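Local coordinates for minor capsid protein (Cafeteriavirus-dependent mavirus, PDB 6G42) that forms the penton of the mavirus capsid, a single jelly-roll protein that assembles as a pentamer and probably closes the fivefold vertices of the shell, at residues N48-V53 and Y262-Q267; I9-T14 and L301-I306. All blocks are in the same frame, centred on the assembly; numbering follows the deposited sequence.

Contact 1: residues N48-V53 and Y262-Q267; sequences NYLLIV and YHNILQ
Leu51 and His263 form an antiparallel hydrogen-bonded pair: Leu51 N donates a hydrogen bond to His263 O at 2.8 Å, nearly straight (166°), and His263 N returns a more bent bond (145°) to Leu51 O. A third bond, Ile265 N to Tyr49 O at 3.1 Å, extends the ladder. The same carbonyls of the pair also take CA-H...O contacts, Leu50 CA to His263 O and Tyr262 CA to Leu51 O. Tyr262 sends its ring between two aliphatic side chains: Leu50 CD1 lies over one face, offset toward the rim, and Ile52 CD1 stands over the centre of the opposite face, 4.2 Å from the ring centroid. The Tyr262 hydroxyl has a probable hydrogen-bond partner in Glu304 OE1. The Asn264 amide lies beside Leu50 CD2 but serves another chain: ND2 donates to Lys6 O and OD1 accepts from Tyr8 N, both of a neighbouring subunit. Tyr49 OH is hydrogen-bonded to Gln7 OE1 and to Asp44 N of the same chain. On the face of Leu51 and His263, Ile265 CD1 packs against Leu51 CB. Strand 49-62 lies between 248-264 and 296-305 in one jelly-roll sheet, bonded to the latter through Leu50 with Glu304 and Ile52 with Leu302; 248-264 is the sheet's outermost strand within the chain.

Contact 2: residues I9-T14 and L301-I306; sequences IWLNET and LLFESI
Ile9 and Phe303, like Leu11 and Leu301, are antiparallel hydrogen-bonded pairs, joined by four nearly straight backbone bonds, with the strand axes approaching to 4.8 Å. Between them Trp10 and Leu302 form the non-hydrogen-bonded pair, where the side chains meet in a CH-pi contact: Leu302 CD1 sits over the centre of the six-membered ring of Trp10, 3.7 Å from its centroid and only 4° off the normal. In Leu302, chi1 (171°) sets CG anti to the backbone N and chi2 (60°) then sets CD1 over the ring. Leu302 CB lies 3.8 Å from Trp10 CZ3. The indole NE1 is satisfied by Tyr262 O of a neighbouring subunit, and Lys300 makes a cation-pi contact with the ring. On the face of Leu11 and Phe303, Leu11 CD2 touches Leu301 CD1 and also lies at the edge of the Phe303 ring, 4.0 Å from CE2; Ile9 CB packs on Phe303 CB at 4.1 Å. This apolar face meets strands 33-37 and 272-281 through Leu11 on Ile36 and Leu301 on Phe273, consistent with the interior of a jelly-roll sandwich. Strand 8-15 is outermost in its sheet within the chain, and 296-305 lies between it and 49-62.

Contacts 1 and 2 are two steps across one antiparallel sheet, their centres about 10 Å apart, because strands 49-62 and 296-305 are neighbours. The seam between them carries a probable backbone hydrogen bond from Leu50 N to Glu304 O at 2.8 Å, and Tyr262 OH lies 2.6 Å from Glu304 OE1, a probable hydrogen bond that spans the intervening strand 49-62. Glu304 OE2 meanwhile forms a salt bridge with Lys6 of the same chain. Along the sequence, contact 1 is nested inside the loop closed by contact 2. Between subunits the two are complementary: Trp10 of one copy meets Tyr262 and His263 of the next, joining contact 2 to a neighbour's contact 1 in the pentamer.

Contact 1: residues N48-V53 and Y262-Q267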
# COMPACT_ATOMS: atom_id res chain seq x y z
N ASN C 48 26.72 27.69 -6.99
CA ASN C 48 25.50 27.50 -7.78
C ASN C 48 24.53 26.59 -7.03
O ASN C 48 24.96 25.63 -6.38
CB ASN C 48 25.82 26.87 -9.14
CG ASN C 48 26.52 27.83 -10.08
OD1 ASN C 48 26.29 29.04 -10.05
ND2 ASN C 48 27.38 27.28 -10.94
N TYR C 49 23.24 26.87 -7.16
CA TYR C 49 22.20 26.17 -6.39
C TYR C 49 21.07 25.60 -7.23
O TYR C 49 20.71 26.14 -8.28
CB TYR C 49 21.59 27.10 -5.36
CG TYR C 49 22.55 27.55 -4.29
CD1 TYR C 49 23.41 28.62 -4.51
CD2 TYR C 49 22.60 26.91 -3.06
CE1 TYR C 49 24.30 29.05 -3.53
CE2 TYR C 49 23.48 27.33 -2.07
CZ TYR C 49 24.32 28.40 -2.31
OH TYR C 49 25.19 28.82 -1.33
N LEU C 50 20.51 24.49 -6.74
CA LEU C 50 19.25 23.94 -7.21
C LEU C 50 18.19 24.23 -6.16
O LEU C 50 18.51 24.28 -4.98
CB LEU C 50 19.37 22.43 -7.41
CG LEU C 50 20.43 21.95 -8.40
CD1 LEU C 50 20.53 20.43 -8.33
CD2 LEU C 50 20.12 22.40 -9.82
N LEU C 51 16.95 24.40 -6.60
CA LEU C 51 15.80 24.57 -5.71
C LEU C 51 14.85 23.37 -5.84
O LEU C 51 14.46 23.00 -6.96
CB LEU C 51 15.03 25.84 -6.06
CG LEU C 51 13.65 26.03 -5.42
CD1 LEU C 51 13.75 26.21 -3.92
CD2 LEU C 51 12.97 27.23 -6.04
N ILE C 52 14.46 22.81 -4.70
CA ILE C 52 13.42 21.77 -4.64
C ILE C 52 12.48 22.04 -3.47
O ILE C 52 12.92 22.41 -2.37
CB ILE C 52 14.02 20.35 -4.56
CG1 ILE C 52 12.92 19.29 -4.56
CG2 ILE C 52 14.91 20.16 -3.33
CD1 ILE C 52 13.42 17.92 -4.99
N VAL C 53 11.18 21.89 -3.73
CA VAL C 53 10.15 22.00 -2.71
C VAL C 53 10.09 20.65 -1.99
O VAL C 53 9.55 19.69 -2.53
CB VAL C 53 8.78 22.37 -3.32
CG1 VAL C 53 7.68 22.45 -2.25
CG2 VAL C 53 8.88 23.70 -4.07
N TYR C 262 13.89 19.35 -9.48
CA TYR C 262 14.83 20.42 -9.18
C TYR C 262 14.67 21.53 -10.23
O TYR C 262 14.26 21.28 -11.37
CB TYR C 262 16.26 19.87 -9.24
CG TYR C 262 16.72 19.08 -8.03
CD1 TYR C 262 16.98 19.71 -6.81
CD2 TYR C 262 16.92 17.69 -8.10
CE1 TYR C 262 17.41 19.00 -5.70
CE2 TYR C 262 17.36 16.97 -7.00
CZ TYR C 262 17.60 17.63 -5.80
OH TYR C 262 18.03 16.93 -4.69
N HIS C 263 15.00 22.75 -9.82
CA HIS C 263 15.05 23.91 -10.73
C HIS C 263 16.31 24.70 -10.47
O HIS C 263 16.71 24.86 -9.32
CB HIS C 263 13.83 24.80 -10.53
CG HIS C 263 12.55 24.13 -10.89
ND1 HIS C 263 12.16 23.96 -12.20
CD2 HIS C 263 11.60 23.55 -10.13
CE1 HIS C 263 11.00 23.32 -12.23
NE2 HIS C 263 10.64 23.06 -10.98
N ASN C 264 16.92 25.20 -11.54
CA ASN C 264 18.17 25.96 -11.43
C ASN C 264 17.90 27.37 -10.92
O ASN C 264 17.00 28.05 -11.42
CB ASN C 264 18.87 26.03 -12.78
CG ASN C 264 19.50 24.71 -13.18
OD1 ASN C 264 19.05 24.05 -14.13
ND2 ASN C 264 20.56 24.31 -12.47
N ILE C 265 18.67 27.80 -9.92
CA ILE C 265 18.69 29.20 -9.50
C ILE C 265 19.71 29.92 -10.38
O ILE C 265 20.88 29.52 -10.44
CB ILE C 265 19.06 29.35 -8.00
CG1 ILE C 265 17.97 28.72 -7.11
CG2 ILE C 265 19.26 30.82 -7.61
CD1 ILE C 265 16.60 29.36 -7.16
N LEU C 266 19.26 30.99 -11.04
CA LEU C 266 20.08 31.74 -11.99
C LEU C 266 20.93 32.83 -11.33
O LEU C 266 22.04 33.11 -11.80
CB LEU C 266 19.18 32.35 -13.08
CG LEU C 266 18.25 31.38 -13.83
CD1 LEU C 266 17.33 32.15 -14.76
CD2 LEU C 266 19.01 30.31 -14.60
N GLN C 267 20.42 33.44 -10.26
CA GLN C 267 21.10 34.52 -9.54
C GLN C 267 21.20 34.23 -8.05
O GLN C 267 20.23 33.78 -7.44
CB GLN C 267 20.36 35.85 -9.74
CG GLN C 267 19.96 36.14 -11.17
CD GLN C 267 19.32 37.51 -11.33
OE1 GLN C 267 18.13 37.61 -11.65
NE2 GLN C 267 20.10 38.57 -11.12

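Contact 2: residues I9-T14 and L301-I306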
# COMPACT_ATOMS: atom_id res chain seq x y z
N ILE C 9 20.70 24.40 2.40
CA ILE C 9 20.07 25.57 3.02
C ILE C 9 18.57 25.32 2.98
O ILE C 9 18.00 25.11 1.91
CB ILE C 9 20.48 26.89 2.31
CG1 ILE C 9 22.00 27.09 2.37
CG2 ILE C 9 19.80 28.10 2.95
CD1 ILE C 9 22.52 28.20 1.47
N TRP C 10 17.94 25.36 4.16
CA TRP C 10 16.53 25.05 4.34
C TRP C 10 15.77 26.31 4.71
O TRP C 10 16.22 27.06 5.57
CB TRP C 10 16.33 24.05 5.48
CG TRP C 10 16.96 22.71 5.25
CD1 TRP C 10 18.17 22.29 5.72
CD2 TRP C 10 16.42 21.62 4.51
NE1 TRP C 10 18.42 21.01 5.32
CE2 TRP C 10 17.36 20.57 4.57
CE3 TRP C 10 15.23 21.43 3.79
CZ2 TRP C 10 17.15 19.33 3.95
CZ3 TRP C 10 15.01 20.20 3.17
CH2 TRP C 10 15.97 19.17 3.25
N LEU C 11 14.61 26.50 4.10
CA LEU C 11 13.77 27.68 4.33
C LEU C 11 12.32 27.27 4.64
O LEU C 11 11.64 26.70 3.78
CB LEU C 11 13.84 28.62 3.12
CG LEU C 11 12.97 29.88 3.07
CD1 LEU C 11 13.20 30.79 4.27
CD2 LEU C 11 13.26 30.64 1.79
N ASN C 12 11.88 27.56 5.86
CA ASN C 12 10.51 27.28 6.31
C ASN C 12 9.65 28.52 6.18
O ASN C 12 10.15 29.65 6.26
CB ASN C 12 10.51 26.83 7.78
CG ASN C 12 11.22 25.51 7.99
OD1 ASN C 12 10.59 24.45 8.00
ND2 ASN C 12 12.53 25.56 8.13
N GLU C 13 8.35 28.31 5.98
CA GLU C 13 7.40 29.41 5.94
C GLU C 13 5.98 28.93 6.26
O GLU C 13 5.63 27.79 5.97
CB GLU C 13 7.47 30.10 4.57
CG GLU C 13 7.00 31.55 4.56
CD GLU C 13 7.87 32.52 5.36
OE1 GLU C 13 9.12 32.39 5.35
OE2 GLU C 13 7.31 33.44 5.99
N THR C 14 5.18 29.81 6.87
CA THR C 14 3.80 29.51 7.27
C THR C 14 2.85 30.69 7.01
O THR C 14 3.27 31.84 6.98
CB THR C 14 3.68 29.13 8.76
OG1 THR C 14 4.32 30.14 9.56
CG2 THR C 14 4.35 27.80 9.03
N LEU C 301 11.33 24.63 1.74
CA LEU C 301 12.14 24.71 0.53
C LEU C 301 13.57 24.25 0.83
O LEU C 301 14.04 24.36 1.96
CB LEU C 301 12.17 26.14 0.01
CG LEU C 301 10.84 26.83 -0.25
CD1 LEU C 301 11.07 28.29 -0.57
CD2 LEU C 301 10.08 26.17 -1.39
N LEU C 302 14.24 23.73 -0.19
CA LEU C 302 15.64 23.34 -0.08
C LEU C 302 16.46 23.98 -1.20
O LEU C 302 16.16 23.78 -2.38
CB LEU C 302 15.80 21.82 -0.15
CG LEU C 302 17.23 21.28 -0.25
CD1 LEU C 302 18.07 21.70 0.95
CD2 LEU C 302 17.23 19.76 -0.40
N PHE C 303 17.47 24.76 -0.81
CA PHE C 303 18.48 25.24 -1.74
C PHE C 303 19.70 24.33 -1.58
O PHE C 303 20.37 24.35 -0.53
CB PHE C 303 18.80 26.71 -1.48
CG PHE C 303 17.63 27.63 -1.69
CD1 PHE C 303 17.32 28.10 -2.96
CD2 PHE C 303 16.81 28.00 -0.62
CE1 PHE C 303 16.23 28.94 -3.16
CE2 PHE C 303 15.71 28.83 -0.81
CZ PHE C 303 15.42 29.30 -2.09
N GLU C 304 19.94 23.52 -2.60
CA GLU C 304 21.00 22.50 -2.60
C GLU C 304 22.11 22.93 -3.57
O GLU C 304 21.87 23.10 -4.77
CB GLU C 304 20.41 21.16 -3.02
CG GLU C 304 21.36 19.97 -2.96
CD GLU C 304 20.74 18.69 -3.49
OE1 GLU C 304 19.57 18.40 -3.17
OE2 GLU C 304 21.44 17.96 -4.24
N SER C 305 23.33 23.11 -3.04
CA SER C 305 24.45 23.60 -3.85
C SER C 305 25.02 22.49 -4.73
O SER C 305 24.87 21.31 -4.41
CB SER C 305 25.56 24.21 -2.98
OG SER C 305 26.29 23.22 -2.28
N ILE C 306 25.67 22.90 -5.82
CA ILE C 306 26.34 21.98 -6.74
C ILE C 306 27.84 22.27 -6.65
O ILE C 306 28.64 21.83 -7.48
CB ILE C 306 25.84 22.11 -8.21
CG1 ILE C 306 24.38 22.57 -8.28
CG2 ILE C 306 26.01 20.78 -8.94
CD1 ILE C 306 23.88 22.87 -9.68